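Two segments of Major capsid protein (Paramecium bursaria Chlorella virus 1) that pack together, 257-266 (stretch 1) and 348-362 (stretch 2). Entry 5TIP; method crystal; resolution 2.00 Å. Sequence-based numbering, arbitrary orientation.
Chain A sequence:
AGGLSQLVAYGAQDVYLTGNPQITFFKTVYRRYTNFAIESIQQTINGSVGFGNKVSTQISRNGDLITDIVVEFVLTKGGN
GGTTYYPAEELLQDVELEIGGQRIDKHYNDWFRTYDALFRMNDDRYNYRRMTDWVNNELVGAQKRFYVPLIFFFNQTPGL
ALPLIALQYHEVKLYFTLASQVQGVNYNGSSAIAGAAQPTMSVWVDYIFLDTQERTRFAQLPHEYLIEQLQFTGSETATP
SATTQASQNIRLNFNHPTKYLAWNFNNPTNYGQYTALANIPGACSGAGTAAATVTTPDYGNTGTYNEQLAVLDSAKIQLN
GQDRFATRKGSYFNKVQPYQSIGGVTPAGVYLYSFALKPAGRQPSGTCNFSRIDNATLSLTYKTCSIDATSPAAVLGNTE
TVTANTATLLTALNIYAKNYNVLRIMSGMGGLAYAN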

# COMPACT_ATOMS: atom_id res chain seq x y z
N PRO A 257 5.34 19.33 22.77
CA PRO A 257 4.37 18.25 22.50
C PRO A 257 4.92 17.25 21.51
O PRO A 257 5.20 17.58 20.35
CB PRO A 257 3.16 19.01 21.94
CG PRO A 257 3.28 20.38 22.50
CD PRO A 257 4.76 20.66 22.55
N THR A 258 5.07 16.01 21.96
CA THR A 258 5.74 14.96 21.21
C THR A 258 4.72 13.97 20.66
O THR A 258 3.84 13.52 21.39
CB THR A 258 6.76 14.23 22.09
OG1 THR A 258 7.75 15.16 22.55
CG2 THR A 258 7.45 13.11 21.32
N LYS A 259 4.86 13.64 19.37
CA LYS A 259 3.93 12.71 18.73
C LYS A 259 4.23 11.27 19.11
O LYS A 259 3.30 10.50 19.40
CB LYS A 259 4.00 12.87 17.21
CG LYS A 259 3.91 14.30 16.72
CD LYS A 259 4.10 14.37 15.22
CE LYS A 259 3.01 13.59 14.50
NZ LYS A 259 3.14 13.70 13.02
N TYR A 260 5.50 10.88 19.10
CA TYR A 260 5.86 9.49 19.35
C TYR A 260 7.32 9.42 19.78
O TYR A 260 8.09 10.36 19.59
CB TYR A 260 5.61 8.62 18.11
CG TYR A 260 6.35 9.07 16.87
CD1 TYR A 260 7.66 8.66 16.62
CD2 TYR A 260 5.75 9.91 15.95
CE1 TYR A 260 8.33 9.07 15.49
CE2 TYR A 260 6.42 10.33 14.81
CZ TYR A 260 7.71 9.91 14.59
OH TYR A 260 8.38 10.32 13.46
N LEU A 261 7.68 8.28 20.36
CA LEU A 261 9.06 7.93 20.64
C LEU A 261 9.45 6.71 19.81
O LEU A 261 8.69 5.76 19.69
CB LEU A 261 9.27 7.62 22.13
CG LEU A 261 8.95 8.73 23.13
CD1 LEU A 261 9.28 8.26 24.54
CD2 LEU A 261 9.70 10.00 22.80
N ALA A 262 10.65 6.76 19.22
CA ALA A 262 11.18 5.66 18.45
C ALA A 262 12.62 5.40 18.88
O ALA A 262 13.40 6.34 19.05
CB ALA A 262 11.13 5.94 16.94
N TRP A 263 12.96 4.13 19.07
CA TRP A 263 14.30 3.80 19.54
C TRP A 263 14.76 2.48 18.95
O TRP A 263 13.95 1.69 18.44
CB TRP A 263 14.38 3.79 21.07
CG TRP A 263 13.62 2.68 21.75
CD1 TRP A 263 14.12 1.50 22.20
CD2 TRP A 263 12.22 2.67 22.07
NE1 TRP A 263 13.13 0.74 22.77
CE2 TRP A 263 11.95 1.44 22.70
CE3 TRP A 263 11.17 3.57 21.87
CZ2 TRP A 263 10.67 1.09 23.14
CZ3 TRP A 263 9.91 3.22 22.31
CH2 TRP A 263 9.67 2.00 22.94
N ASN A 264 16.07 2.25 19.00
CA ASN A 264 16.67 1.01 18.54
C ASN A 264 17.95 0.75 19.32
O ASN A 264 18.53 1.66 19.92
CB ASN A 264 16.96 1.05 17.03
CG ASN A 264 17.97 2.13 16.64
OD1 ASN A 264 19.15 2.05 16.99
ND2 ASN A 264 17.50 3.13 15.91
N PHE A 265 18.39 -0.51 19.30
CA PHE A 265 19.67 -0.92 19.87
C PHE A 265 20.58 -1.31 18.71
O PHE A 265 20.32 -2.31 18.03
CB PHE A 265 19.49 -2.07 20.86
CG PHE A 265 18.54 -1.76 21.98
CD1 PHE A 265 19.00 -1.18 23.15
CD2 PHE A 265 17.20 -2.07 21.87
CE1 PHE A 265 18.13 -0.89 24.18
CE2 PHE A 265 16.32 -1.79 22.90
CZ PHE A 265 16.79 -1.20 24.05
N ASN A 266 21.63 -0.53 18.49
CA ASN A 266 22.48 -0.67 17.32
C ASN A 266 23.89 -1.07 17.73
O ASN A 266 24.43 -0.57 18.72
CB ASN A 266 22.52 0.64 16.52
CG ASN A 266 23.71 0.71 15.59
OD1 ASN A 266 24.65 1.48 15.83
ND2 ASN A 266 23.69 -0.08 14.53
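Stretch 2, residues 348-362: AGVYLYSFALKPAGR

Stretch 2 runs through an extended strand that ends at Ser-354, beside strand 257-266, running antiparallel to it with 163° between their directions and 4.6 Å between axes at closest approach. Tyr-260 faces Ser-354, Leu-261 faces Tyr-353, Ala-262 faces Leu-352 and Trp-263 faces Tyr-351.

Backbone hydrogen bonds set this register. Leu-261 N donates to Tyr-353 O (2.8 Å) and Tyr-353 N to Leu-261 O (2.9 Å); Trp-263 N to Tyr-351 O (3.1 Å) and Tyr-351 N to Trp-263 O (2.9 Å) repeat the pattern. Phe-355 N to Lys-259 O (2.7 Å) adds a bond just past the strand. At the other end, where Gly-349 has a positive phi that favours glycine, a water links Phe-265 N to Gly-349 O, 2.7 Å from each.

Side chains alternate between faces. On one, the broad Trp-263 indole receives Tyr-351 CB over its six-membered ring, 3.6 Å from the centroid, and Leu-261 CG meets Phe-355 CE2 at 3.9 Å. On the other, the flat Tyr-260 ring touches two aliphatic groups, its CD1 3.7 Å from Leu-352 CD1 and its CD2 3.6 Å from Pro-359 CB.

Beyond the strand, the long Lys-259 side chain reaches the Lys-358 to Gly-361 type I turn, where its NZ donates to Pro-359 O and Gly-361 O, both at 2.9 Å.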

# COMPACT_ATOMS: atom_id res chain seq x y z
N ALA A 348 12.59 -6.19 13.06
CA ALA A 348 12.93 -6.37 14.46
C ALA A 348 14.07 -5.44 14.86
O ALA A 348 14.95 -5.12 14.06
CB ALA A 348 13.31 -7.83 14.73
N GLY A 349 14.05 -5.01 16.12
CA GLY A 349 15.05 -4.12 16.64
C GLY A 349 14.69 -2.65 16.59
O GLY A 349 15.44 -1.83 17.13
N VAL A 350 13.58 -2.29 15.96
CA VAL A 350 13.08 -0.92 15.92
C VAL A 350 11.77 -0.88 16.68
O VAL A 350 10.87 -1.69 16.43
CB VAL A 350 12.90 -0.43 14.47
CG1 VAL A 350 12.45 1.02 14.47
CG2 VAL A 350 14.19 -0.58 13.69
N TYR A 351 11.66 0.06 17.61
CA TYR A 351 10.53 0.11 18.53
C TYR A 351 9.87 1.48 18.48
O TYR A 351 10.52 2.48 18.18
CB TYR A 351 10.96 -0.22 19.96
CG TYR A 351 11.76 -1.50 20.06
CD1 TYR A 351 11.12 -2.73 20.22
CD2 TYR A 351 13.15 -1.49 19.99
CE1 TYR A 351 11.85 -3.90 20.31
CE2 TYR A 351 13.88 -2.66 20.07
CZ TYR A 351 13.22 -3.86 20.23
OH TYR A 351 13.95 -5.02 20.32
N LEU A 352 8.58 1.50 18.80
CA LEU A 352 7.77 2.71 18.71
C LEU A 352 6.78 2.75 19.87
O LEU A 352 6.21 1.73 20.24
CB LEU A 352 7.02 2.77 17.38
CG LEU A 352 5.92 3.83 17.22
CD1 LEU A 352 6.53 5.20 16.95
CD2 LEU A 352 4.95 3.44 16.12
N TYR A 353 6.59 3.94 20.43
CA TYR A 353 5.44 4.23 21.28
C TYR A 353 4.84 5.55 20.83
O TYR A 353 5.51 6.58 20.88
CB TYR A 353 5.81 4.28 22.76
CG TYR A 353 4.59 4.47 23.64
CD1 TYR A 353 3.74 3.40 23.90
CD2 TYR A 353 4.28 5.71 24.18
CE1 TYR A 353 2.62 3.56 24.69
CE2 TYR A 353 3.16 5.88 24.97
CZ TYR A 353 2.33 4.80 25.22
OH TYR A 353 1.21 4.96 26.01
N SER A 354 3.59 5.51 20.40
CA SER A 354 2.93 6.67 19.82
C SER A 354 2.00 7.31 20.84
O SER A 354 1.19 6.62 21.47
CB SER A 354 2.15 6.28 18.57
OG SER A 354 1.47 7.40 18.02
N PHE A 355 2.11 8.62 21.00
CA PHE A 355 1.12 9.40 21.73
C PHE A 355 0.01 9.89 20.81
O PHE A 355 -0.96 10.47 21.30
CB PHE A 355 1.77 10.60 22.42
CG PHE A 355 2.96 10.24 23.26
CD1 PHE A 355 2.80 9.65 24.50
CD2 PHE A 355 4.24 10.51 22.81
CE1 PHE A 355 3.90 9.32 25.27
CE2 PHE A 355 5.34 10.19 23.58
CZ PHE A 355 5.17 9.59 24.81
N ALA A 356 0.13 9.66 19.51
CA ALA A 356 -0.80 10.15 18.51
C ALA A 356 -1.56 8.99 17.89
O ALA A 356 -1.07 7.85 17.83
CB ALA A 356 -0.07 10.92 17.41
N LEU A 357 -2.77 9.29 17.42
CA LEU A 357 -3.57 8.28 16.73
C LEU A 357 -3.01 7.98 15.34
O LEU A 357 -3.08 6.84 14.87
CB LEU A 357 -5.02 8.73 16.63
CG LEU A 357 -5.75 8.92 17.96
CD1 LEU A 357 -7.05 9.68 17.75
CD2 LEU A 357 -6.02 7.58 18.63
N LYS A 358 -2.45 8.99 14.68
CA LYS A 358 -1.85 8.85 13.35
C LYS A 358 -0.49 9.55 13.36
O LYS A 358 -0.37 10.70 12.92
CB LYS A 358 -2.75 9.42 12.26
CG LYS A 358 -4.12 8.75 12.17
CD LYS A 358 -4.96 9.34 11.04
CE LYS A 358 -4.56 8.78 9.68
NZ LYS A 358 -3.27 9.32 9.16
N PRO A 359 0.55 8.88 13.86
CA PRO A 359 1.87 9.53 13.95
C PRO A 359 2.46 9.89 12.60
O PRO A 359 3.26 10.83 12.52
CB PRO A 359 2.72 8.49 14.68
CG PRO A 359 2.05 7.19 14.42
CD PRO A 359 0.58 7.50 14.37
N ALA A 360 2.10 9.18 11.53
CA ALA A 360 2.63 9.49 10.21
C ALA A 360 1.88 10.61 9.51
O ALA A 360 2.31 11.04 8.43
CB ALA A 360 2.61 8.23 9.33
N GLY A 361 0.79 11.08 10.10
CA GLY A 361 0.01 12.15 9.52
C GLY A 361 0.49 13.50 10.02
O GLY A 361 0.84 13.65 11.18
N ARG A 362 0.50 14.49 9.13
CA ARG A 362 0.94 15.83 9.50
C ARG A 362 -0.01 16.48 10.50
O ARG A 362 0.42 17.22 11.38
CB ARG A 362 1.11 16.69 8.26
CG ARG A 362 1.99 16.06 7.19
CD ARG A 362 3.46 16.32 7.46
NE ARG A 362 3.96 15.61 8.64
CZ ARG A 362 4.43 14.37 8.62
NH1 ARG A 362 4.46 13.68 7.50
NH2 ARG A 362 4.86 13.81 9.74
O HOH W 1 17.39 -2.95 18.58